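Local coordinates for acetylornithine aminotransferase (Aquifex aeolicus, PDB 2EH6), which catalyses the pyridoxal-phosphate-dependent transfer of an amino group from N(2)-acetyl-L-ornithine to 2-oxoglutarate, a step of arginine biosynthesis, at residues L22-E25 and E29-D32. Sequence-based numbering, arbitrary orientation.
Sequences LYDE and EYLD
Leu22 and Tyr30 form the hydrogen-bonded pair of a beta hairpin in which strand 21-24 turns back antiparallel as strand 29-32. The hairpin belongs to the mixed sheet that contains strand 12-18 on the side of the first strand and strand 341-346 on the side of the second. Leu22 N gives a bond of 2.9 Å to Tyr30 O, and Tyr30 N returns one of 2.8 Å to Leu22 O, which also receives a CA-H contact from Glu29. Tyr23 and Glu29 make the next, non-hydrogen-bonded pair, with both side chains on the sheet face away from Leu22 and Tyr30. Glu29 has CG anti to the backbone N (chi1 -174°) and runs on extended alongside the tyrosine ring, its CG lying 3.4 Å from Tyr23 CE2. At the end of this run Tyr23 OH donates to Glu29 OE2 at 2.7 Å, where OE2 accepts through its anti lone pair, on the side away from the other carboxylate oxygen. Replacing Tyr23 with an alanine would probably leave the Glu29 carboxylate without this donor and its aliphatic stem without the ring beside it. On the opposite face, the one carrying Leu22, the Tyr30 side chain reaches toward the turn and gives its hydroxyl to Asp24 OD2 at 2.6 Å, approaching from above the carboxylate plane, while Asp24 OD1 accepts from Lys28 N, so one carboxylate ties the turn backbone to the second strand. At the other end Leu22 CD1 packs 3.8 Å from Asp32 OD2, while Asp32 OD1 takes the backbone N-H groups of Val34 and Ser35. Each tyrosine hydroxyl thus donates to a carboxylate on the partner strand, bracing both faces near the turn and probably favouring ionised Asp24 and Glu29.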
# COMPACT_ATOMS: atom_id res chain seq x y z
N LEU A 22 -24.56 -7.82 -3.97
CA LEU A 22 -23.98 -6.76 -4.79
C LEU A 22 -24.94 -6.52 -5.96
O LEU A 22 -25.63 -7.44 -6.41
CB LEU A 22 -22.61 -7.16 -5.31
CG LEU A 22 -21.44 -6.96 -4.33
CD1 LEU A 22 -20.17 -7.61 -4.88
CD2 LEU A 22 -21.22 -5.47 -4.12
N TYR A 23 -24.98 -5.28 -6.44
CA TYR A 23 -25.84 -4.92 -7.57
C TYR A 23 -25.02 -4.25 -8.66
O TYR A 23 -24.25 -3.33 -8.38
CB TYR A 23 -26.95 -3.98 -7.09
CG TYR A 23 -27.74 -4.56 -5.95
CD1 TYR A 23 -27.24 -4.53 -4.65
CD2 TYR A 23 -28.95 -5.21 -6.18
CE1 TYR A 23 -27.91 -5.16 -3.61
CE2 TYR A 23 -29.63 -5.85 -5.15
CZ TYR A 23 -29.11 -5.82 -3.86
OH TYR A 23 -29.76 -6.47 -2.84
N ASP A 24 -25.17 -4.71 -9.90
CA ASP A 24 -24.43 -4.11 -11.00
C ASP A 24 -25.18 -2.95 -11.65
O ASP A 24 -26.26 -2.58 -11.20
CB ASP A 24 -24.06 -5.18 -12.05
CG ASP A 24 -25.26 -5.72 -12.81
OD1 ASP A 24 -26.36 -5.13 -12.72
OD2 ASP A 24 -25.10 -6.74 -13.51
N GLU A 25 -24.60 -2.37 -12.70
CA GLU A 25 -25.18 -1.23 -13.39
C GLU A 25 -26.58 -1.49 -13.97
O GLU A 25 -27.34 -0.58 -14.27
CB GLU A 25 -24.21 -0.79 -14.49
CG GLU A 25 -22.88 -0.28 -13.95
CD GLU A 25 -22.16 0.50 -15.03
OE1 GLU A 25 -22.21 0.08 -16.18
OE2 GLU A 25 -21.53 1.51 -14.70
N GLU A 29 -29.01 -8.45 -9.17
CA GLU A 29 -28.57 -8.79 -7.83
C GLU A 29 -27.69 -10.03 -7.80
O GLU A 29 -27.97 -11.01 -8.49
CB GLU A 29 -29.81 -9.02 -6.95
CG GLU A 29 -29.52 -9.26 -5.49
CD GLU A 29 -30.80 -9.45 -4.70
OE1 GLU A 29 -31.46 -10.49 -4.88
OE2 GLU A 29 -31.15 -8.55 -3.91
N TYR A 30 -26.62 -9.99 -7.00
CA TYR A 30 -25.70 -11.12 -6.89
C TYR A 30 -25.38 -11.47 -5.44
O TYR A 30 -25.10 -10.59 -4.63
CB TYR A 30 -24.37 -10.82 -7.60
CG TYR A 30 -24.49 -10.42 -9.05
CD1 TYR A 30 -24.79 -9.11 -9.41
CD2 TYR A 30 -24.26 -11.35 -10.06
CE1 TYR A 30 -24.85 -8.74 -10.74
CE2 TYR A 30 -24.32 -10.99 -11.39
CZ TYR A 30 -24.62 -9.68 -11.73
OH TYR A 30 -24.65 -9.31 -13.05
N LEU A 31 -25.43 -12.76 -5.12
CA LEU A 31 -25.09 -13.24 -3.78
C LEU A 31 -23.56 -13.29 -3.82
O LEU A 31 -22.98 -13.96 -4.68
CB LEU A 31 -25.69 -14.64 -3.55
CG LEU A 31 -25.46 -15.38 -2.22
CD1 LEU A 31 -25.84 -14.51 -1.04
CD2 LEU A 31 -26.29 -16.66 -2.22
N ASP A 32 -22.93 -12.58 -2.91
CA ASP A 32 -21.47 -12.48 -2.89
C ASP A 32 -20.72 -13.52 -2.07
O ASP A 32 -20.65 -13.43 -0.85
CB ASP A 32 -21.09 -11.07 -2.43
CG ASP A 32 -19.59 -10.83 -2.47
OD1 ASP A 32 -18.86 -11.64 -3.07
OD2 ASP A 32 -19.15 -9.81 -1.91